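Local coordinates for protein succinate dehydrogenase subunit A (Mycolicibacterium smegmatis MC2 51, PDB 6LUM) that probably serves as the FAD-binding catalytic subunit of succinate dehydrogenase, where succinate is oxidised to fumarate and its electrons pass to the flavin, at residues Gln241-Gly246 / Ala285-Val290; Glu275-Thr280 / Glu300-Gly305; Ser293-Val298 / Pro348-Cys353. All coordinates share one frame; numbering follows the deposited sequence.

In the fold
The contacts lie around helix 287-299, in the FAD-binding region. Contact 1 joins its start to strand 240-243. Contact 3 joins its later turns to the run into strand 352-356, which pairs antiparallel with strand 240-243. Contact 2 joins helix 274-277 to the loop after helix 287-299. Centres of contacts 1 and 3 lie about 8 Å apart, 2 and 3 about 10 Å, 1 and 2 about 13 Å. Along the chain, contact 1 closes before contact 3 opens and contact 2 crosses both. E297 salt bridges link contacts 2 and 3. Contact 1 is buried, with H243 about 7 Å from FAD; contact 3 is partly buried, contact 2 superficial. This ties the helix to strands beside the flavin.

Contact 1. Residues Gln241-Gly246 / Ala285-Val290; sequences QFHPTG and APRDIV
R287 packs against Q241, H243 and P244 where the end of strand 240-243 meets the first turn of helix 287-299. This strand-to-helix contact is consistent with the capping domain of succinate dehydrogenase flavoproteins. P286 is the N-cap residue, and V290 N bonds back to P286 O at 3.0 Å. The apolar part centres on P244. Its CB lies 3.7 Å from V290 CG1, and its CD lies 4.0 Å from R287 CB. The P244 ring thus touches side chains one helical turn apart.

The polar groups meet R287 without hydrogen bonding to it. Q241 NE2 rests on the aliphatic stem of R287, 3.4 Å from its CB. The amide and guanidinium planes are only 21° apart. Q241 OE1 bonds to R395 NH1, which helps fix the amide. A bend at chi2 (-47°) brings R287 CD beside the P244 ring.

The H243 side chain is about 7 Å from FAD, and its ring also meets that of H354. H243 and R287 run side by side in the same direction. The H243 ring and R287 guanidinium planes are 57° apart. H243 NE2 approaches R287 NE to 4.0 Å, while H243 CE1 sits over one guanidinium face.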
loop_
_atom_site.group_PDB
_atom_site.type_symbol
_atom_site.label_atom_id
_atom_site.label_comp_id
_atom_site.label_asym_id
_atom_site.label_seq_id
_atom_site.Cartn_x
_atom_site.Cartn_y
_atom_site.Cartn_z
ATOM N N GLN D 241 -41.951 10.199 28.034
ATOM C CA GLN D 241 -42.139 11.549 27.541
ATOM C C GLN D 241 -43.136 11.520 26.401
ATOM O O GLN D 241 -43.008 10.709 25.487
ATOM C CB GLN D 241 -40.821 12.149 27.069
ATOM C CG GLN D 241 -40.855 13.645 26.981
ATOM C CD GLN D 241 -39.981 14.164 25.887
ATOM O OE1 GLN D 241 -39.235 13.416 25.271
ATOM N NE2 GLN D 241 -40.070 15.454 25.628
ATOM N N PHE D 242 -44.130 12.386 26.465
ATOM C CA PHE D 242 -45.159 12.481 25.442
ATOM C C PHE D 242 -44.974 13.795 24.707
ATOM O O PHE D 242 -45.297 14.858 25.240
ATOM C CB PHE D 242 -46.544 12.381 26.061
ATOM C CG PHE D 242 -46.864 11.026 26.574
ATOM C CD1 PHE D 242 -46.671 10.713 27.896
ATOM C CD2 PHE D 242 -47.340 10.057 25.731
ATOM C CE1 PHE D 242 -46.956 9.465 28.363
ATOM C CE2 PHE D 242 -47.619 8.813 26.198
ATOM C CZ PHE D 242 -47.428 8.519 27.514
ATOM N N HIS D 243 -44.450 13.720 23.496
ATOM C CA HIS D 243 -44.246 14.916 22.706
ATOM C C HIS D 243 -45.597 15.544 22.377
ATOM O O HIS D 243 -46.560 14.826 22.097
ATOM C CB HIS D 243 -43.495 14.568 21.430
ATOM C CG HIS D 243 -42.600 15.656 20.933
ATOM N ND1 HIS D 243 -43.038 16.655 20.096
ATOM C CD2 HIS D 243 -41.286 15.891 21.146
ATOM C CE1 HIS D 243 -42.033 17.460 19.813
ATOM N NE2 HIS D 243 -40.958 17.018 20.437
ATOM N N PRO D 244 -45.714 16.860 22.437
ATOM C CA PRO D 244 -47.019 17.492 22.215
ATOM C C PRO D 244 -47.510 17.419 20.777
ATOM O O PRO D 244 -48.644 17.003 20.529
ATOM C CB PRO D 244 -46.778 18.941 22.652
ATOM C CG PRO D 244 -45.325 19.138 22.531
ATOM C CD PRO D 244 -44.679 17.833 22.810
ATOM N N THR D 245 -46.674 17.814 19.822
ATOM C CA THR D 245 -47.086 17.901 18.424
ATOM C C THR D 245 -46.975 16.528 17.780
ATOM O O THR D 245 -45.872 16.047 17.516
ATOM C CB THR D 245 -46.229 18.917 17.679
ATOM O OG1 THR D 245 -44.867 18.480 17.674
ATOM C CG2 THR D 245 -46.314 20.272 18.344
ATOM N N GLY D 246 -48.112 15.900 17.508
ATOM C CA GLY D 246 -48.082 14.538 17.037
ATOM C C GLY D 246 -49.017 14.096 15.932
ATOM O O GLY D 246 -49.481 12.958 15.994
ATOM N N ALA D 285 -42.666 26.177 26.502
ATOM C CA ALA D 285 -42.562 25.579 27.826
ATOM C C ALA D 285 -42.075 24.139 27.704
ATOM O O ALA D 285 -41.911 23.641 26.584
ATOM C CB ALA D 285 -43.921 25.655 28.529
ATOM N N PRO D 286 -41.804 23.444 28.810
ATOM C CA PRO D 286 -41.417 22.035 28.704
ATOM C C PRO D 286 -42.490 21.178 28.042
ATOM O O PRO D 286 -43.692 21.462 28.117
ATOM C CB PRO D 286 -41.190 21.624 30.161
ATOM C CG PRO D 286 -40.790 22.871 30.830
ATOM C CD PRO D 286 -41.552 23.973 30.161
ATOM N N ARG D 287 -42.030 20.107 27.389
ATOM C CA ARG D 287 -42.918 19.269 26.591
ATOM C C ARG D 287 -44.005 18.635 27.444
ATOM O O ARG D 287 -45.157 18.521 27.010
ATOM C CB ARG D 287 -42.112 18.189 25.875
ATOM C CG ARG D 287 -40.964 18.715 25.052
ATOM C CD ARG D 287 -41.401 19.884 24.202
ATOM N NE ARG D 287 -40.587 20.023 23.001
ATOM C CZ ARG D 287 -40.694 21.032 22.146
ATOM N NH1 ARG D 287 -39.916 21.080 21.074
ATOM N NH2 ARG D 287 -41.581 21.995 22.362
ATOM N N ASP D 288 -43.659 18.205 28.656
ATOM C CA ASP D 288 -44.658 17.609 29.533
ATOM C C ASP D 288 -45.760 18.605 29.864
ATOM O O ASP D 288 -46.944 18.252 29.871
ATOM C CB ASP D 288 -43.990 17.093 30.803
ATOM C CG ASP D 288 -43.121 18.135 31.464
ATOM O OD1 ASP D 288 -42.992 19.235 30.898
ATOM O OD2 ASP D 288 -42.562 17.859 32.544
ATOM N N ILE D 289 -45.393 19.862 30.118
ATOM C CA ILE D 289 -46.399 20.874 30.416
ATOM C C ILE D 289 -47.270 21.134 29.196
ATOM O O ILE D 289 -48.501 21.224 29.304
ATOM C CB ILE D 289 -45.732 22.164 30.920
ATOM C CG1 ILE D 289 -44.776 21.845 32.068
ATOM C CG2 ILE D 289 -46.782 23.154 31.375
ATOM C CD1 ILE D 289 -44.338 23.049 32.858
ATOM N N VAL D 290 -46.657 21.252 28.016
ATOM C CA VAL D 290 -47.452 21.511 26.819
ATOM C C VAL D 290 -48.439 20.376 26.580
ATOM O O VAL D 290 -49.605 20.609 26.233
ATOM C CB VAL D 290 -46.545 21.733 25.597
ATOM C CG1 VAL D 290 -47.380 22.144 24.407
ATOM C CG2 VAL D 290 -45.512 22.787 25.893
#

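Contact 2. Residues Glu275-Thr280 / Glu300-Gly305; sequences ERYAPT and EGRGAG
R276 and R302 reach toward each other tip to tip, with their guanidinium planes 40° apart. R276 comes from short helix 274-277. R302 comes from the loop after helix 287-299. R276 NH1 lies over one face of the R302 guanidinium, and R276 NH2 is modelled 3.0 Å from R302 NH1. Both nitrogens are donors, so the two do not bond to each other. R276 is extended from CG to NE. R302 instead bends at chi3 (-68°), which turns NE out of line with the chain before it.

Y277 and E300 form a second tip-to-tip pair beside the arginines. The ring and carboxylate planes are 34° apart. Y277 OH stands 3.4 Å from E300 OE2. E300 OE2 and R302 NH1 are modelled too close together, so both positions, and the distances to them, are doubtful.

The arginines share a partner on the neighbouring helix. E297 OE2 makes salt bridges to R276 NH2 and R302 NE. The result is a surface cluster of charged side chains around E297, tying helix 274-277 to the end of helix 287-299 and the loop after it. The negative charge of E297 would probably offset the repulsion between the two tips, and so let two like charges meet here.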
loop_
_atom_site.group_PDB
_atom_site.type_symbol
_atom_site.label_atom_id
_atom_site.label_comp_id
_atom_site.label_asym_id
_atom_site.label_seq_id
_atom_site.Cartn_x
_atom_site.Cartn_y
_atom_site.Cartn_z
ATOM N N GLU D 275 -50.716 30.471 26.774
ATOM C CA GLU D 275 -50.398 31.723 27.451
ATOM C C GLU D 275 -51.069 31.808 28.816
ATOM O O GLU D 275 -50.574 32.511 29.704
ATOM C CB GLU D 275 -50.797 32.907 26.567
ATOM C CG GLU D 275 -52.284 32.975 26.240
ATOM C CD GLU D 275 -53.070 33.774 27.261
ATOM O OE1 GLU D 275 -52.451 34.594 27.969
ATOM O OE2 GLU D 275 -54.301 33.581 27.357
ATOM N N ARG D 276 -52.183 31.104 29.008
ATOM C CA ARG D 276 -52.822 31.048 30.316
ATOM C C ARG D 276 -52.386 29.841 31.134
ATOM O O ARG D 276 -52.459 29.890 32.366
ATOM C CB ARG D 276 -54.347 31.042 30.172
ATOM C CG ARG D 276 -54.940 29.686 29.844
ATOM C CD ARG D 276 -56.436 29.760 29.616
ATOM N NE ARG D 276 -56.890 28.730 28.685
ATOM C CZ ARG D 276 -58.164 28.438 28.453
ATOM N NH1 ARG D 276 -59.124 29.093 29.090
ATOM N NH2 ARG D 276 -58.480 27.487 27.586
ATOM N N TYR D 277 -51.938 28.763 30.489
ATOM C CA TYR D 277 -51.430 27.615 31.231
ATOM C C TYR D 277 -49.979 27.781 31.654
ATOM O O TYR D 277 -49.564 27.170 32.645
ATOM C CB TYR D 277 -51.577 26.335 30.406
ATOM C CG TYR D 277 -52.968 25.745 30.444
ATOM C CD1 TYR D 277 -53.510 25.272 31.628
ATOM C CD2 TYR D 277 -53.741 25.664 29.295
ATOM C CE1 TYR D 277 -54.783 24.733 31.668
ATOM C CE2 TYR D 277 -55.015 25.125 29.325
ATOM C CZ TYR D 277 -55.531 24.662 30.514
ATOM O OH TYR D 277 -56.797 24.125 30.545
ATOM N N ALA D 278 -49.207 28.585 30.938
ATOM C CA ALA D 278 -47.821 28.869 31.310
ATOM C C ALA D 278 -47.458 30.237 30.761
ATOM O O ALA D 278 -47.246 30.391 29.550
ATOM C CB ALA D 278 -46.863 27.802 30.786
ATOM N N PRO D 279 -47.399 31.257 31.604
ATOM C CA PRO D 279 -46.832 32.536 31.187
ATOM C C PRO D 279 -45.307 32.481 31.242
ATOM O O PRO D 279 -44.705 31.434 31.469
ATOM C CB PRO D 279 -47.403 33.512 32.211
ATOM C CG PRO D 279 -47.514 32.696 33.442
ATOM C CD PRO D 279 -47.922 31.319 32.981
ATOM N N THR D 280 -44.692 33.645 31.001
ATOM C CA THR D 280 -43.245 33.866 30.982
ATOM C C THR D 280 -42.608 33.216 29.753
ATOM O O THR D 280 -41.488 33.562 29.366
ATOM C CB THR D 280 -42.606 33.345 32.281
ATOM O OG1 THR D 280 -43.226 33.979 33.405
ATOM C CG2 THR D 280 -41.115 33.631 32.329
ATOM N N GLU D 300 -61.557 18.762 28.557
ATOM C CA GLU D 300 -62.604 19.583 29.151
ATOM C C GLU D 300 -63.646 20.038 28.143
ATOM O O GLU D 300 -64.581 20.742 28.534
ATOM C CB GLU D 300 -61.991 20.799 29.845
ATOM C CG GLU D 300 -61.278 21.765 28.911
ATOM C CD GLU D 300 -60.556 22.868 29.661
ATOM O OE1 GLU D 300 -60.674 22.916 30.903
ATOM O OE2 GLU D 300 -59.841 23.662 29.018
ATOM N N GLY D 301 -63.518 19.668 26.873
ATOM C CA GLY D 301 -64.532 19.990 25.892
ATOM C C GLY D 301 -64.243 21.190 25.026
ATOM O O GLY D 301 -65.132 21.632 24.291
ATOM N N ARG D 302 -63.028 21.730 25.075
ATOM C CA ARG D 302 -62.670 22.907 24.297
ATOM C C ARG D 302 -61.697 22.587 23.169
ATOM O O ARG D 302 -60.856 23.421 22.824
ATOM C CB ARG D 302 -62.094 23.984 25.213
ATOM C CG ARG D 302 -63.080 24.511 26.236
ATOM C CD ARG D 302 -62.664 25.881 26.731
ATOM N NE ARG D 302 -61.442 25.825 27.522
ATOM C CZ ARG D 302 -61.397 26.016 28.835
ATOM N NH1 ARG D 302 -60.238 25.943 29.475
ATOM N NH2 ARG D 302 -62.506 26.284 29.509
ATOM N N GLY D 303 -61.789 21.390 22.590
ATOM C CA GLY D 303 -60.965 21.001 21.472
ATOM C C GLY D 303 -61.794 20.807 20.212
ATOM O O GLY D 303 -63.021 20.854 20.224
ATOM N N ALA D 304 -61.089 20.569 19.111
ATOM C CA ALA D 304 -61.731 20.411 17.815
ATOM C C ALA D 304 -62.318 19.004 17.699
ATOM O O ALA D 304 -62.418 18.261 18.679
ATOM C CB ALA D 304 -60.740 20.714 16.697
ATOM N N GLY D 305 -62.734 18.631 16.495
ATOM C CA GLY D 305 -63.300 17.316 16.261
ATOM C C GLY D 305 -64.225 17.263 15.061
ATOM O O GLY D 305 -64.688 16.194 14.671
#

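Contact 3. Residues Ser293-Val298 / Pro348-Cys353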
loop_
_atom_site.group_PDB
_atom_site.type_symbol
_atom_site.label_atom_id
_atom_site.label_comp_id
_atom_site.label_asym_id
_atom_site.label_seq_id
_atom_site.Cartn_x
_atom_site.Cartn_y
_atom_site.Cartn_z
ATOM N N SER D 293 -51.311 20.405 29.007
ATOM C CA SER D 293 -52.251 21.450 28.627
ATOM C C SER D 293 -53.135 21.011 27.466
ATOM O O SER D 293 -54.365 21.168 27.517
ATOM C CB SER D 293 -51.485 22.715 28.273
ATOM O OG SER D 293 -50.406 22.410 27.414
ATOM N N MET D 294 -52.531 20.460 26.411
ATOM C CA MET D 294 -53.313 20.012 25.263
ATOM C C MET D 294 -54.333 18.959 25.671
ATOM O O MET D 294 -55.512 19.043 25.305
ATOM C CB MET D 294 -52.391 19.457 24.180
ATOM C CG MET D 294 -51.504 20.486 23.534
ATOM S SD MET D 294 -50.360 19.771 22.353
ATOM C CE MET D 294 -51.411 18.516 21.673
ATOM N N VAL D 295 -53.894 17.956 26.436
ATOM C CA VAL D 295 -54.797 16.886 26.847
ATOM C C VAL D 295 -55.901 17.433 27.734
ATOM O O VAL D 295 -57.067 17.052 27.596
ATOM C CB VAL D 295 -54.021 15.761 27.550
ATOM C CG1 VAL D 295 -54.992 14.757 28.158
ATOM C CG2 VAL D 295 -53.105 15.084 26.566
ATOM N N LEU D 296 -55.562 18.341 28.647
ATOM C CA LEU D 296 -56.561 18.914 29.539
ATOM C C LEU D 296 -57.651 19.625 28.758
ATOM O O LEU D 296 -58.839 19.504 29.078
ATOM C CB LEU D 296 -55.892 19.887 30.504
ATOM C CG LEU D 296 -55.479 19.340 31.862
ATOM C CD1 LEU D 296 -54.990 20.471 32.749
ATOM C CD2 LEU D 296 -56.653 18.608 32.504
ATOM N N GLU D 297 -57.263 20.410 27.751
ATOM C CA GLU D 297 -58.266 21.212 27.062
ATOM C C GLU D 297 -59.085 20.359 26.111
ATOM O O GLU D 297 -60.289 20.581 25.953
ATOM C CB GLU D 297 -57.640 22.390 26.334
ATOM C CG GLU D 297 -58.692 23.401 26.014
ATOM C CD GLU D 297 -58.085 24.731 25.738
ATOM O OE1 GLU D 297 -56.853 24.773 25.626
ATOM O OE2 GLU D 297 -58.814 25.735 25.707
ATOM N N VAL D 298 -58.454 19.373 25.466
ATOM C CA VAL D 298 -59.236 18.470 24.634
ATOM C C VAL D 298 -60.139 17.594 25.490
ATOM O O VAL D 298 -61.139 17.064 24.996
ATOM C CB VAL D 298 -58.341 17.597 23.734
ATOM C CG1 VAL D 298 -57.793 16.417 24.501
ATOM C CG2 VAL D 298 -59.116 17.119 22.519
ATOM N N PRO D 348 -54.149 19.422 12.750
ATOM C CA PRO D 348 -54.389 19.025 14.138
ATOM C C PRO D 348 -53.241 18.211 14.715
ATOM O O PRO D 348 -52.514 17.516 14.008
ATOM C CB PRO D 348 -55.664 18.178 14.022
ATOM C CG PRO D 348 -55.550 17.548 12.675
ATOM C CD PRO D 348 -54.782 18.502 11.793
ATOM N N VAL D 349 -53.079 18.311 16.036
ATOM C CA VAL D 349 -52.002 17.627 16.736
ATOM C C VAL D 349 -52.533 17.010 18.022
ATOM O O VAL D 349 -53.618 17.340 18.498
ATOM C CB VAL D 349 -50.819 18.562 17.056
ATOM C CG1 VAL D 349 -50.179 19.061 15.786
ATOM C CG2 VAL D 349 -51.279 19.709 17.907
ATOM N N TYR D 350 -51.739 16.099 18.581
ATOM C CA TYR D 350 -52.060 15.381 19.806
ATOM C C TYR D 350 -50.782 14.730 20.306
ATOM O O TYR D 350 -49.937 14.351 19.492
ATOM C CB TYR D 350 -53.142 14.324 19.558
ATOM C CG TYR D 350 -53.982 14.030 20.769
ATOM C CD1 TYR D 350 -54.671 15.039 21.414
ATOM C CD2 TYR D 350 -54.076 12.748 21.275
ATOM C CE1 TYR D 350 -55.432 14.779 22.523
ATOM C CE2 TYR D 350 -54.834 12.478 22.385
ATOM C CZ TYR D 350 -55.512 13.497 23.005
ATOM O OH TYR D 350 -56.274 13.232 24.117
ATOM N N PRO D 351 -50.601 14.593 21.620
ATOM C CA PRO D 351 -49.333 14.063 22.135
ATOM C C PRO D 351 -49.100 12.610 21.747
ATOM O O PRO D 351 -50.021 11.793 21.733
ATOM C CB PRO D 351 -49.482 14.211 23.651
ATOM C CG PRO D 351 -50.529 15.216 23.835
ATOM C CD PRO D 351 -51.474 15.043 22.710
ATOM N N THR D 352 -47.844 12.296 21.452
ATOM C CA THR D 352 -47.421 10.964 21.055
ATOM C C THR D 352 -46.276 10.511 21.942
ATOM O O THR D 352 -45.361 11.287 22.211
ATOM C CB THR D 352 -46.959 10.951 19.609
ATOM O OG1 THR D 352 -45.900 11.893 19.441
ATOM C CG2 THR D 352 -48.075 11.338 18.717
ATOM N N CYS D 353 -46.318 9.261 22.396
ATOM C CA CYS D 353 -45.207 8.736 23.174
ATOM C C CYS D 353 -43.933 8.805 22.356
ATOM O O CYS D 353 -43.893 8.358 21.213
ATOM C CB CYS D 353 -45.467 7.302 23.606
ATOM S SG CYS D 353 -44.034 6.549 24.372
#
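M294 lays its terminal methyl over the start of P351. M294 CE lies 3.6 Å from P351 CD and 3.7 Å from Y350 CA. The two side chains slide past each other in opposite directions. A bend at chi3 (37°) turns CE out of line with the rest of the M294 chain. M294 CE also approaches V349 CG2, at 4.0 Å. It thus touches three consecutive residues of the run leading into strand 352-356.

V295, the next residue of helix 287-299, reaches P351 from another side. Its CG2 lies 3.8 Å from P351 CG, and the side chains cross obliquely. One turn beyond M294, V298 meets Y350 at about a right angle. V298 CG1 lies in the plane of the Y350 ring at its edge, 3.5 Å from CE1. The same methyl is 3.5 Å from Y350 OH. One face of that ring is met by P351 CD, offset toward the rim.

An alanine in place of P351 would probably open a gap at CG and CD, leaving M294 CE and V295 CG2 without their main proline contacts and the Y350 ring freer to turn.

T352 continues into backbone pairing with H243, consistent with the helix packing beside the two-stranded sheet of strands 240-243 and 352-356. The contact joins helix 287-299 to the run leading into strand 352-356 almost wholly by carbon atoms, so shape and burial rather than charge probably hold it.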